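Local coordinates for periplasmic sugar-binding domain protein (PDB 3H75) that probably binds carbohydrate in the bacterial periplasm as a two-lobed solute-binding protein, at residues Q27-A30 with R31-L35; L68-Q72 with Y73-Q77; L89-N93 with S94-L98; R165-R168 with R169-E173; W268-V271 with A272-D275. One frame throughout, in Å; residues are numbered along the deposited sequence.

Interaction 1 of 5, residues Q27-A30 with R31-L35; sequences QAAA and RDLGL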
loop_
_atom_site.group_PDB
_atom_site.type_symbol
_atom_site.label_atom_id
_atom_site.label_comp_id
_atom_site.label_asym_id
_atom_site.label_seq_id
_atom_site.Cartn_x
_atom_site.Cartn_y
_atom_site.Cartn_z
ATOM N N GLN A 27 10.542 11.026 4.360
ATOM C CA GLN A 27 11.728 11.827 4.628
ATOM C C GLN A 27 11.619 13.192 3.960
ATOM O O GLN A 27 12.052 14.200 4.523
ATOM C CB GLN A 27 12.984 11.084 4.170
ATOM C CG GLN A 27 13.161 9.760 4.894
ATOM C CD GLN A 27 14.484 9.095 4.602
ATOM O OE1 GLN A 27 14.897 8.983 3.448
ATOM N NE2 GLN A 27 15.155 8.634 5.651
ATOM N N ALA A 28 11.029 13.228 2.771
ATOM C CA ALA A 28 10.851 14.492 2.071
ATOM C C ALA A 28 9.915 15.353 2.914
ATOM O O ALA A 28 10.141 16.549 3.091
ATOM C CB ALA A 28 10.254 14.253 0.690
ATOM N N ALA A 29 8.865 14.735 3.446
ATOM C CA ALA A 29 7.905 15.451 4.277
ATOM C C ALA A 29 8.551 15.923 5.575
ATOM O O ALA A 29 8.303 17.044 6.020
ATOM C CB ALA A 29 6.707 14.560 4.583
ATOM N N ALA A 30 9.378 15.072 6.178
ATOM C CA ALA A 30 10.053 15.417 7.425
ATOM C C ALA A 30 10.961 16.629 7.246
ATOM O O ALA A 30 11.001 17.517 8.101
ATOM C CB ALA A 30 10.868 14.227 7.934
ATOM N N ARG A 31 11.693 16.666 6.138
ATOM C CA ARG A 31 12.589 17.786 5.873
ATOM C C ARG A 31 11.820 19.088 5.687
ATOM O O ARG A 31 12.196 20.126 6.233
ATOM C CB ARG A 31 13.435 17.516 4.624
ATOM C CG ARG A 31 14.498 16.442 4.801
ATOM C CD ARG A 31 15.467 16.428 3.624
ATOM N NE ARG A 31 14.840 15.990 2.379
ATOM C CZ ARG A 31 14.602 14.720 2.067
ATOM N NH1 ARG A 31 14.940 13.753 2.910
ATOM N NH2 ARG A 31 14.029 14.414 0.910
ATOM N N ASP A 32 10.738 19.026 4.920
ATOM C CA ASP A 32 9.930 20.206 4.646
ATOM C C ASP A 32 9.156 20.694 5.869
ATOM O O ASP A 32 8.952 21.897 6.040
ATOM C CB ASP A 32 8.961 19.914 3.495
ATOM C CG ASP A 32 8.327 21.171 2.927
ATOM O OD1 ASP A 32 9.074 22.112 2.582
ATOM O OD2 ASP A 32 7.086 21.220 2.814
ATOM N N LEU A 33 8.745 19.760 6.725
ATOM C CA LEU A 33 7.974 20.087 7.923
ATOM C C LEU A 33 8.821 20.386 9.160
ATOM O O LEU A 33 8.291 20.785 10.200
ATOM C CB LEU A 33 7.006 18.943 8.240
ATOM C CG LEU A 33 5.925 18.665 7.192
ATOM C CD1 LEU A 33 5.251 17.332 7.484
ATOM C CD2 LEU A 33 4.909 19.792 7.194
ATOM N N GLY A 34 10.131 20.192 9.050
ATOM C CA GLY A 34 11.010 20.452 10.177
ATOM C C GLY A 34 10.819 19.453 11.301
ATOM O O GLY A 34 10.867 19.809 12.478
ATOM N N LEU A 35 10.595 18.197 10.932
ATOM C CA LEU A 35 10.398 17.135 11.909
ATOM C C LEU A 35 11.638 16.258 11.998
ATOM O O LEU A 35 12.364 16.085 11.015
ATOM C CB LEU A 35 9.204 16.251 11.517
ATOM C CG LEU A 35 7.808 16.871 11.422
ATOM C CD1 LEU A 35 6.805 15.812 10.967
ATOM C CD2 LEU A 35 7.409 17.437 12.769
HETATM O O HOH W 1 15.479 10.992 1.771
#

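Interaction 2 of 5, residues L68-Q72 with Y73-Q77; sequences LVNEQ and YVAPQ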
loop_
_atom_site.group_PDB
_atom_site.type_symbol
_atom_site.label_atom_id
_atom_site.label_comp_id
_atom_site.label_asym_id
_atom_site.label_seq_id
_atom_site.Cartn_x
_atom_site.Cartn_y
_atom_site.Cartn_z
ATOM N N LEU A 68 3.411 3.188 13.522
ATOM C CA LEU A 68 3.565 1.785 13.168
ATOM C C LEU A 68 2.414 1.319 12.298
ATOM O O LEU A 68 1.329 1.904 12.317
ATOM C CB LEU A 68 3.615 0.915 14.430
ATOM C CG LEU A 68 2.394 1.017 15.356
ATOM C CD1 LEU A 68 2.116 -0.335 16.008
ATOM C CD2 LEU A 68 2.635 2.096 16.404
ATOM N N VAL A 69 2.660 0.257 11.539
ATOM C CA VAL A 69 1.646 -0.314 10.668
ATOM C C VAL A 69 0.817 -1.283 11.496
ATOM O O VAL A 69 1.348 -2.001 12.344
ATOM C CB VAL A 69 2.294 -1.065 9.492
ATOM C CG1 VAL A 69 1.223 -1.706 8.633
ATOM C CG2 VAL A 69 3.138 -0.098 8.663
ATOM N N ASN A 70 -0.488 -1.307 11.258
ATOM C CA ASN A 70 -1.348 -2.193 12.022
ATOM C C ASN A 70 -1.263 -3.641 11.553
ATOM O O ASN A 70 -1.105 -3.923 10.359
ATOM C CB ASN A 70 -2.798 -1.707 11.952
ATOM C CG ASN A 70 -3.622 -2.167 13.136
ATOM O OD1 ASN A 70 -3.104 -2.803 14.056
ATOM N ND2 ASN A 70 -4.909 -1.844 13.127
ATOM N N GLU A 71 -1.349 -4.546 12.523
ATOM C CA GLU A 71 -1.322 -5.988 12.304
ATOM C C GLU A 71 -2.072 -6.582 13.496
ATOM O O GLU A 71 -2.170 -5.943 14.543
ATOM C CB GLU A 71 0.116 -6.509 12.264
ATOM C CG GLU A 71 0.210 -7.998 11.960
ATOM C CD GLU A 71 1.638 -8.487 11.849
ATOM O OE1 GLU A 71 2.565 -7.671 12.034
ATOM O OE2 GLU A 71 1.833 -9.691 11.576
ATOM N N GLN A 72 -2.594 -7.794 13.347
ATOM C CA GLN A 72 -3.369 -8.421 14.416
ATOM C C GLN A 72 -2.593 -9.059 15.567
ATOM O O GLN A 72 -3.193 -9.453 16.569
ATOM C CB GLN A 72 -4.318 -9.466 13.822
ATOM C CG GLN A 72 -3.641 -10.470 12.907
ATOM C CD GLN A 72 -4.592 -11.539 12.406
ATOM O OE1 GLN A 72 -4.271 -12.288 11.481
ATOM N NE2 GLN A 72 -5.768 -11.623 13.019
ATOM N N TYR A 73 -1.274 -9.159 15.446
ATOM C CA TYR A 73 -0.500 -9.784 16.512
ATOM C C TYR A 73 0.511 -8.882 17.215
ATOM O O TYR A 73 0.583 -8.870 18.442
ATOM C CB TYR A 73 0.197 -11.039 15.972
ATOM C CG TYR A 73 -0.769 -12.120 15.529
ATOM C CD1 TYR A 73 -1.630 -12.729 16.443
ATOM C CD2 TYR A 73 -0.838 -12.518 14.194
ATOM C CE1 TYR A 73 -2.540 -13.706 16.038
ATOM C CE2 TYR A 73 -1.746 -13.495 13.779
ATOM C CZ TYR A 73 -2.592 -14.083 14.706
ATOM O OH TYR A 73 -3.498 -15.039 14.303
ATOM N N VAL A 74 1.280 -8.118 16.450
ATOM C CA VAL A 74 2.282 -7.238 17.043
ATOM C C VAL A 74 1.736 -5.890 17.508
ATOM O O VAL A 74 2.101 -5.404 18.577
ATOM C CB VAL A 74 3.448 -6.997 16.062
ATOM C CG1 VAL A 74 4.430 -5.996 16.653
ATOM C CG2 VAL A 74 4.149 -8.314 15.772
ATOM N N ALA A 75 0.861 -5.286 16.712
ATOM C CA ALA A 75 0.288 -3.992 17.066
ATOM C C ALA A 75 -0.364 -3.985 18.451
ATOM O O ALA A 75 -0.146 -3.062 19.233
ATOM C CB ALA A 75 -0.722 -3.555 16.004
ATOM N N PRO A 76 -1.181 -5.005 18.767
ATOM C CA PRO A 76 -1.821 -5.031 20.089
ATOM C C PRO A 76 -0.803 -5.038 21.228
ATOM O O PRO A 76 -0.987 -4.356 22.237
ATOM C CB PRO A 76 -2.643 -6.316 20.047
ATOM C CG PRO A 76 -3.019 -6.421 18.601
ATOM C CD PRO A 76 -1.712 -6.082 17.913
ATOM N N GLN A 77 0.271 -5.805 21.063
ATOM C CA GLN A 77 1.300 -5.885 22.093
ATOM C C GLN A 77 1.995 -4.540 22.268
ATOM O O GLN A 77 2.306 -4.136 23.386
ATOM C CB GLN A 77 2.325 -6.969 21.747
ATOM C CG GLN A 77 1.715 -8.342 21.500
ATOM C CD GLN A 77 2.746 -9.455 21.498
ATOM O OE1 GLN A 77 2.496 -10.552 20.994
ATOM N NE2 GLN A 77 3.909 -9.184 22.079
#

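Interaction 3 of 5, residues L89-N93 with S94-L98; sequences LFIVN and SPLTL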
loop_
_atom_site.group_PDB
_atom_site.type_symbol
_atom_site.label_atom_id
_atom_site.label_comp_id
_atom_site.label_asym_id
_atom_site.label_seq_id
_atom_site.Cartn_x
_atom_site.Cartn_y
_atom_site.Cartn_z
ATOM N N LEU A 89 0.928 7.524 19.973
ATOM C CA LEU A 89 0.979 6.512 18.927
ATOM C C LEU A 89 0.122 6.849 17.724
ATOM O O LEU A 89 -0.944 7.454 17.854
ATOM C CB LEU A 89 0.514 5.160 19.465
ATOM C CG LEU A 89 1.235 4.552 20.666
ATOM C CD1 LEU A 89 0.604 3.206 20.987
ATOM C CD2 LEU A 89 2.707 4.393 20.363
ATOM N N PHE A 90 0.591 6.438 16.553
ATOM C CA PHE A 90 -0.148 6.656 15.322
ATOM C C PHE A 90 -0.094 5.354 14.531
ATOM O O PHE A 90 0.982 4.898 14.140
ATOM C CB PHE A 90 0.461 7.796 14.513
ATOM C CG PHE A 90 -0.504 8.426 13.556
ATOM C CD1 PHE A 90 -1.664 9.029 14.027
ATOM C CD2 PHE A 90 -0.268 8.398 12.186
ATOM C CE1 PHE A 90 -2.587 9.597 13.147
ATOM C CE2 PHE A 90 -1.180 8.960 11.297
ATOM C CZ PHE A 90 -2.346 9.562 11.780
ATOM N N ILE A 91 -1.265 4.760 14.321
ATOM C CA ILE A 91 -1.410 3.493 13.605
ATOM C C ILE A 91 -1.780 3.760 12.151
ATOM O O ILE A 91 -2.759 4.450 11.871
ATOM C CB ILE A 91 -2.527 2.643 14.247
ATOM C CG1 ILE A 91 -2.270 2.493 15.747
ATOM C CG2 ILE A 91 -2.615 1.288 13.562
ATOM C CD1 ILE A 91 -0.956 1.836 16.085
ATOM N N VAL A 92 -1.014 3.201 11.218
ATOM C CA VAL A 92 -1.296 3.458 9.816
ATOM C C VAL A 92 -1.561 2.260 8.924
ATOM O O VAL A 92 -1.329 1.106 9.302
ATOM C CB VAL A 92 -0.156 4.277 9.167
ATOM C CG1 VAL A 92 -0.005 5.606 9.882
ATOM C CG2 VAL A 92 1.151 3.486 9.214
ATOM N N ASN A 93 -2.070 2.584 7.734
ATOM C CA ASN A 93 -2.387 1.644 6.657
ATOM C C ASN A 93 -3.656 0.799 6.786
ATOM O O ASN A 93 -4.323 0.543 5.787
ATOM C CB ASN A 93 -1.170 0.760 6.379
ATOM C CG ASN A 93 -0.028 1.536 5.734
ATOM O OD1 ASN A 93 -0.063 2.768 5.653
ATOM N ND2 ASN A 93 0.992 0.821 5.277
ATOM N N SER A 94 -3.993 0.358 7.992
ATOM C CA SER A 94 -5.211 -0.422 8.187
ATOM C C SER A 94 -5.888 0.008 9.482
ATOM O O SER A 94 -5.224 0.438 10.419
ATOM C CB SER A 94 -4.916 -1.934 8.206
ATOM O OG SER A 94 -4.324 -2.337 9.414
ATOM N N PRO A 95 -7.224 -0.124 9.545
ATOM C CA PRO A 95 -8.093 0.230 10.672
ATOM C C PRO A 95 -7.811 -0.439 12.012
ATOM O O PRO A 95 -7.360 -1.581 12.074
ATOM C CB PRO A 95 -9.487 -0.133 10.159
ATOM C CG PRO A 95 -9.357 -0.032 8.677
ATOM C CD PRO A 95 -8.021 -0.663 8.430
ATOM N N LEU A 96 -8.086 0.297 13.084
ATOM C CA LEU A 96 -7.923 -0.222 14.438
ATOM C C LEU A 96 -9.132 -1.121 14.642
ATOM O O LEU A 96 -10.226 -0.788 14.195
ATOM C CB LEU A 96 -7.951 0.924 15.459
ATOM C CG LEU A 96 -6.695 1.790 15.603
ATOM C CD1 LEU A 96 -7.019 3.059 16.383
ATOM C CD2 LEU A 96 -5.615 0.987 16.303
ATOM N N THR A 97 -8.941 -2.252 15.312
ATOM C CA THR A 97 -10.042 -3.181 15.542
ATOM C C THR A 97 -10.829 -2.842 16.804
ATOM O O THR A 97 -10.392 -2.031 17.622
ATOM C CB THR A 97 -9.538 -4.625 15.679
ATOM O OG1 THR A 97 -8.710 -4.724 16.845
ATOM C CG2 THR A 97 -8.730 -5.026 14.453
ATOM N N LEU A 98 -11.991 -3.472 16.955
ATOM C CA LEU A 98 -12.828 -3.249 18.124
ATOM C C LEU A 98 -12.037 -3.575 19.385
ATOM O O LEU A 98 -12.154 -2.889 20.399
ATOM C CB LEU A 98 -14.082 -4.126 18.054
ATOM C CG LEU A 98 -15.094 -3.800 16.953
ATOM C CD1 LEU A 98 -16.178 -4.866 16.920
ATOM C CD2 LEU A 98 -15.702 -2.425 17.200
HETATM O O HOH W 2 -1.923 -2.103 8.399
#

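Interaction 4 of 5, residues R165-R168 with R169-E173; sequences RGLR and RALAE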
loop_
_atom_site.group_PDB
_atom_site.type_symbol
_atom_site.label_atom_id
_atom_site.label_comp_id
_atom_site.label_asym_id
_atom_site.label_seq_id
_atom_site.Cartn_x
_atom_site.Cartn_y
_atom_site.Cartn_z
ATOM N N ARG A 165 -10.692 -9.107 0.074
ATOM C CA ARG A 165 -12.114 -8.872 0.296
ATOM C C ARG A 165 -12.692 -8.166 -0.928
ATOM O O ARG A 165 -13.785 -8.497 -1.383
ATOM C CB ARG A 165 -12.336 -8.020 1.555
ATOM C CG ARG A 165 -13.763 -7.500 1.717
ATOM C CD ARG A 165 -14.793 -8.623 1.790
ATOM N NE ARG A 165 -16.157 -8.096 1.820
ATOM C CZ ARG A 165 -17.253 -8.842 1.730
ATOM N NH1 ARG A 165 -17.151 -10.160 1.603
ATOM N NH2 ARG A 165 -18.454 -8.269 1.766
ATOM N N GLY A 166 -11.946 -7.199 -1.462
ATOM C CA GLY A 166 -12.393 -6.475 -2.642
ATOM C C GLY A 166 -12.524 -7.424 -3.815
ATOM O O GLY A 166 -13.492 -7.361 -4.575
ATOM N N LEU A 167 -11.538 -8.306 -3.967
ATOM C CA LEU A 167 -11.562 -9.299 -5.035
ATOM C C LEU A 167 -12.806 -10.176 -4.905
ATOM O O LEU A 167 -13.507 -10.421 -5.889
ATOM C CB LEU A 167 -10.310 -10.184 -4.967
ATOM C CG LEU A 167 -10.320 -11.466 -5.802
ATOM C CD1 LEU A 167 -10.337 -11.111 -7.286
ATOM C CD2 LEU A 167 -9.083 -12.318 -5.463
ATOM N N ARG A 168 -13.073 -10.649 -3.688
ATOM C CA ARG A 168 -14.230 -11.508 -3.440
ATOM C C ARG A 168 -15.532 -10.798 -3.790
ATOM O O ARG A 168 -16.462 -11.419 -4.297
ATOM C CB ARG A 168 -14.267 -11.951 -1.976
ATOM C CG ARG A 168 -13.071 -12.800 -1.546
ATOM C CD ARG A 168 -13.082 -14.186 -2.180
ATOM N NE ARG A 168 -11.911 -14.968 -1.781
ATOM C CZ ARG A 168 -11.660 -16.208 -2.192
ATOM N NH1 ARG A 168 -12.501 -16.818 -3.014
ATOM N NH2 ARG A 168 -10.552 -16.831 -1.804
ATOM N N ARG A 169 -15.609 -9.499 -3.516
ATOM C CA ARG A 169 -16.816 -8.751 -3.837
ATOM C C ARG A 169 -17.019 -8.707 -5.348
ATOM O O ARG A 169 -18.137 -8.879 -5.837
ATOM C CB ARG A 169 -16.734 -7.337 -3.266
ATOM C CG ARG A 169 -17.080 -7.253 -1.789
ATOM C CD ARG A 169 -16.882 -5.832 -1.293
ATOM N NE ARG A 169 -17.421 -4.870 -2.250
ATOM C CZ ARG A 169 -16.829 -3.722 -2.562
ATOM N NH1 ARG A 169 -15.678 -3.390 -1.991
ATOM N NH2 ARG A 169 -17.376 -2.914 -3.461
ATOM N N ALA A 170 -15.934 -8.497 -6.089
ATOM C CA ALA A 170 -16.016 -8.449 -7.546
ATOM C C ALA A 170 -16.389 -9.824 -8.105
ATOM O O ALA A 170 -17.164 -9.928 -9.055
ATOM C CB ALA A 170 -14.684 -7.976 -8.133
ATOM N N LEU A 171 -15.844 -10.884 -7.516
ATOM C CA LEU A 171 -16.166 -12.232 -7.981
ATOM C C LEU A 171 -17.640 -12.561 -7.766
ATOM O O LEU A 171 -18.247 -13.269 -8.565
ATOM C CB LEU A 171 -15.303 -13.273 -7.271
ATOM C CG LEU A 171 -13.828 -13.298 -7.685
ATOM C CD1 LEU A 171 -13.061 -14.230 -6.759
ATOM C CD2 LEU A 171 -13.691 -13.768 -9.134
ATOM N N ALA A 172 -18.216 -12.056 -6.681
ATOM C CA ALA A 172 -19.618 -12.334 -6.402
ATOM C C ALA A 172 -20.527 -11.669 -7.426
ATOM O O ALA A 172 -21.638 -12.129 -7.666
ATOM C CB ALA A 172 -19.977 -11.854 -5.001
ATOM N N GLU A 173 -20.042 -10.589 -8.031
ATOM C CA GLU A 173 -20.814 -9.851 -9.018
ATOM C C GLU A 173 -20.626 -10.393 -10.425
ATOM O O GLU A 173 -21.370 -10.028 -11.337
ATOM C CB GLU A 173 -20.422 -8.371 -8.980
ATOM C CG GLU A 173 -20.661 -7.734 -7.618
ATOM C CD GLU A 173 -20.162 -6.302 -7.514
ATOM O OE1 GLU A 173 -19.457 -5.836 -8.431
ATOM O OE2 GLU A 173 -20.471 -5.646 -6.494
#

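Interaction 5 of 5, residues W268-V271 with A272-D275; sequences WALV and ALHD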
loop_
_atom_site.group_PDB
_atom_site.type_symbol
_atom_site.label_atom_id
_atom_site.label_comp_id
_atom_site.label_asym_id
_atom_site.label_seq_id
_atom_site.Cartn_x
_atom_site.Cartn_y
_atom_site.Cartn_z
ATOM N N TRP A 268 1.610 11.994 4.366
ATOM C CA TRP A 268 0.397 12.661 4.828
ATOM C C TRP A 268 0.302 12.504 6.341
ATOM O O TRP A 268 -0.145 13.407 7.043
ATOM C CB TRP A 268 -0.839 12.036 4.182
ATOM C CG TRP A 268 -0.790 11.915 2.688
ATOM C CD1 TRP A 268 -1.367 10.929 1.940
ATOM C CD2 TRP A 268 -0.164 12.811 1.754
ATOM N NE1 TRP A 268 -1.143 11.152 0.603
ATOM C CE2 TRP A 268 -0.407 12.298 0.459
ATOM C CE3 TRP A 268 0.578 13.994 1.884
ATOM C CZ2 TRP A 268 0.067 12.925 -0.700
ATOM C CZ3 TRP A 268 1.048 14.619 0.730
ATOM C CH2 TRP A 268 0.790 14.080 -0.544
ATOM N N ALA A 269 0.716 11.340 6.837
ATOM C CA ALA A 269 0.681 11.073 8.269
ATOM C C ALA A 269 1.552 12.081 9.013
ATOM O O ALA A 269 1.182 12.556 10.086
ATOM C CB ALA A 269 1.166 9.648 8.553
ATOM N N LEU A 270 2.708 12.413 8.445
ATOM C CA LEU A 270 3.595 13.370 9.103
ATOM C C LEU A 270 2.996 14.772 9.105
ATOM O O LEU A 270 3.232 15.548 10.034
ATOM C CB LEU A 270 4.985 13.356 8.457
ATOM C CG LEU A 270 5.749 12.050 8.731
ATOM C CD1 LEU A 270 7.106 12.075 8.065
ATOM C CD2 LEU A 270 5.915 11.852 10.226
ATOM N N VAL A 271 2.217 15.103 8.078
ATOM C CA VAL A 271 1.571 16.413 8.044
ATOM C C VAL A 271 0.584 16.450 9.208
ATOM O O VAL A 271 0.506 17.437 9.943
ATOM C CB VAL A 271 0.784 16.646 6.735
ATOM C CG1 VAL A 271 -0.027 17.936 6.840
ATOM C CG2 VAL A 271 1.740 16.725 5.558
ATOM N N ALA A 272 -0.170 15.366 9.375
ATOM C CA ALA A 272 -1.147 15.279 10.454
ATOM C C ALA A 272 -0.484 15.336 11.830
ATOM O O ALA A 272 -0.975 16.021 12.734
ATOM C CB ALA A 272 -1.970 13.999 10.319
ATOM N N LEU A 273 0.626 14.620 11.998
ATOM C CA LEU A 273 1.319 14.621 13.283
ATOM C C LEU A 273 1.946 15.980 13.544
ATOM O O LEU A 273 1.961 16.459 14.679
ATOM C CB LEU A 273 2.384 13.522 13.328
ATOM C CG LEU A 273 1.807 12.104 13.286
ATOM C CD1 LEU A 273 2.932 11.091 13.436
ATOM C CD2 LEU A 273 0.781 11.927 14.394
ATOM N N HIS A 274 2.469 16.597 12.491
ATOM C CA HIS A 274 3.066 17.922 12.602
ATOM C C HIS A 274 2.013 18.874 13.161
ATOM O O HIS A 274 2.286 19.665 14.066
ATOM C CB HIS A 274 3.534 18.388 11.218
ATOM C CG HIS A 274 3.824 19.854 11.129
ATOM N ND1 HIS A 274 2.836 20.802 10.980
ATOM C CD2 HIS A 274 4.997 20.534 11.147
ATOM C CE1 HIS A 274 3.385 22.002 10.904
ATOM N NE2 HIS A 274 4.695 21.867 11.002
ATOM N N ASP A 275 0.802 18.782 12.627
ATOM C CA ASP A 275 -0.284 19.640 13.074
ATOM C C ASP A 275 -0.762 19.278 14.473
ATOM O O ASP A 275 -1.115 20.158 15.253
ATOM C CB ASP A 275 -1.445 19.587 12.076
ATOM C CG ASP A 275 -1.144 20.350 10.797
ATOM O OD1 ASP A 275 -0.041 20.926 10.693
ATOM O OD2 ASP A 275 -2.010 20.379 9.898
#

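Interaction 1 of 5, residues Q27-A30 with R31-L35
Arg31 doubles back along its own helix to meet Gln27 and Ala28: CG lies beside the backbone N (chi1 -71°) and the chain bends at chi3 (-68°), laying one guanidinium face over Gln27 O and the Ala28 backbone. NH2 comes 3.4 Å from Ala28 CA. The Gln27 side chain runs out extended, and a water joins the two ends, donating to Gln27 OE1 at 2.7 Å and accepting from Arg31 NH1 at 3.0 Å. Beyond them helix 17-33, the helical arm of the beta-alpha-beta unit between strands 5-10 and 36-41, closes in a Schellman motif. Leu35 N bonds to Ala30 O at 2.9 Å in the carbonyl plane, and a weak bond joins Gly34 N to Arg31 O, with Gly34 at positive phi. The motif's apolar pair is Ala30 CB against Leu35 CB, 4.4 Å apart. On the buried side, Leu33 sets CD1 4.3 Å from Ala29 CB and reaches Phe319 of helix 319-322 and Leu270, Val271 and His274 of helix 265-277. Replacing Leu33 by an alanine would probably open a gap between helices 17-33 and 265-277 and leave Phe319 less well packed. Asp32 is engaged elsewhere: its OD2 accepts the backbone N-H of Arg320.

Interaction 2 of 5, residues L68-Q72 with Y73-Q77
Gln72 and Tyr73 supply the one ring contact of this turn. Their side chains run side by side in the same direction, and Gln72 CG lies over a face of the Tyr73 ring, 4.0 Å from its centroid and 25° off the normal, a CH-pi contact. Gln72 reaches it from the crowded position, CG between the backbone N and the carbonyl carbon (chi1 52°). Its extended chain then carries OE1 to 3.6 Å from Tyr73 CE2, with the amide plane 33° from the ring plane. Tyr73 also touches a neighbouring molecule in the crystal, which may influence where its ring rests.

The apolar contacts centre on Ala75, whose CB points back at the segment 68-72. Leu68 CD1 comes 4.3 Å from Ala75 CB, joining the end of strand 65-69 to the first turn of helix 74-82 within a beta-alpha-beta unit completed by strand 88-93.

Carbonyl oxygens meet carbon rather than nitrogen here. Glu71 O lies 3.2 Å from Ala75 CB and 3.4 Å from Pro76 CD, while Gln72 O sits 3.7 Å from Pro76 CG. The extended Glu71 side chain brings OE1 to 4.1 Å from Val74 CG2, and Pro46 of helix 46-58 touches both residues.

No hydrogen bond joins 68-72 to 73-77, and the buried Glu71 N and Val74 N have no partner in the model. Between these two segments the turn therefore rests on shape and van der Waals contact, with a proline that has no N-H to give.

Interaction 3 of 5, residues L89-N93 with S94-L98
Ile91 and Leu96 meet where strand 88-93 gives way to the following loop, their side chains crossing at about a right angle. Followed outward, Ile91 starts with CB, 4.1 Å from Leu96 CD2. CG1, set beside the backbone N (chi1 -53°), makes the closest approach of the pair, 3.7 Å from Leu96 CD2. The other branch, CG2, lies anti to the backbone N and holds the same methyl at 4.1 Å, while Ser94 O comes within 4.2 Å of it. A single Leu96 methyl is thus lodged against the fork of the isoleucine. CD1 at the tip packs instead on Leu68 of the neighbouring strand 65-69.

The chain reverses above this pair. Asn93 takes a positive phi of 76°, and Ser94 N donates back to Val92 O at 3.1 Å, a weak bond bent to 142° that closes a gamma turn of the classic kind. A water braces the turn: it lies 2.6 Å from Ser94 OG and donates a weak bond to Val92 O. Asn93 OD1 is hydrogen-bonded to Tyr22 OH.

In type I periplasmic binding proteins the carboxyl ends of the parallel strands face the ligand cleft between the two lobes. A glycerol and a sulfate, each about 5 Å from the Asn93 side chain and probably from the crystallisation liquor, are consistent with a pocket there.

The strand's exit thus combines a small apolar contact with a turn whose acceptor, Val92 O, is shared between the weak turn bond, a weak water bond and the backbone N-H of Asn70 in the adjoining chain, so no single strong bond fixes the turn.

Interaction 4 of 5, residues R165-R168 with R169-E173
Leu171 N donates to Leu167 O at 2.9 Å, and the matching bond from Arg169 N to Arg165 O measures 3.0 Å. Each bond sets two side chains one helical turn apart, where they can meet. Leu167 CG lies 4.0 Å from Leu171 CD1, and the two leucines face the sheet, against Ala150 and Leu148 of strand 146-152 and Leu182 and Val177 of strand 177-184. Helix 158-173 is the crossover between these strands, a right-handed beta-alpha-beta unit of the second lobe by the rule for such folds. On its outer side Arg165, bent at chi2 (59°), brings its guanidinium over the methylenes of Arg169, with Arg165 NE 3.8 Å from Arg169 CG. The two arginines cross at about a right angle, their guanidinium planes 46° apart, and Arg165 NE stays 5.3 Å from Arg169 NE. The nearby Glu123, in a salt bridge with Arg169 NH1, would offset the like charges, and the Arg169 guanidinium makes a cation-pi contact with Tyr127 of helix 122-137. A leucine in place of Arg169 would probably leave Glu123 without this salt-bridge partner and Tyr127 without its cation. Arg168 is paired elsewhere, its NH2 with Glu164 OE2 in a salt bridge.

Interaction 5 of 5, residues W268-V271 with A272-D275
His274 N donates to Leu270 O at 2.8 Å, the shortest of four successive i to i+4 bonds; Ala272 N, Leu273 N and Asp275 N reach Trp268 O, Ala269 O and Val271 O in turn. The other strong polar pair joins side chains next to each other in sequence. His274 ND1 donates to Asp275 OD1 at 2.9 Å, and the carboxylate oxygen sits at the ring edge, practically in its plane. It is approached on its anti side, 23° out of the carboxylate plane. His274 CG lies anti to the backbone N (chi1 165°), which places the ring so that its ND1 edge faces the Asp275 carboxylate. Asp275 is gripped further by Ser323 OG at OD1 and by Tyr333 OH and Ala324 N at OD2. These four partners, gathered on its two oxygens, would hold the carboxylate's rotation and probably favour its charged form in this buried setting.

Around these bonds the side chains lean on carbonyls of the preceding turn, as helix geometry brings about: His274 CB on Leu270 O, Leu273 CG on Ala269 O. Apolar contact along the helix is lighter, with Leu270 CD2 4.4 Å from Leu273 CD1.

The remaining side chains join helix 265-277 to its surroundings. It lies on one face of the lobe's parallel sheet, between strand 65-69 and helices 17-33 and 319-322. Ala269, Leu270 and Leu273 lie on Met67 of strand 65-69, and Leu270 also touches Met26 of helix 17-33. Trp268 stacks on Phe335 and meets Phe25 edge to face, while Val271 packs on Leu322 of helix 319-322.

Four of the five contacts belong to the lobe built on the parallel sheet; interaction 4 stands alone in the other lobe, its centre about 39 Å from that of interaction 1. Interactions 1 and 5 lie on adjoining helices, and their centres are about 10 Å apart. Interactions 2 and 3 share neighbouring strands, joined by backbone bonds of Leu68 with Phe90 and Val92, while Phe90 packs on Ala269 and Leu273 of interaction 5. Interaction 5 is wholly buried and holds its aspartate in several hydrogen bonds; interactions 1 and 4 combine a buried side with arginines turned outward. The strand-end turns of interactions 2 and 3 rely more on van der Waals contact.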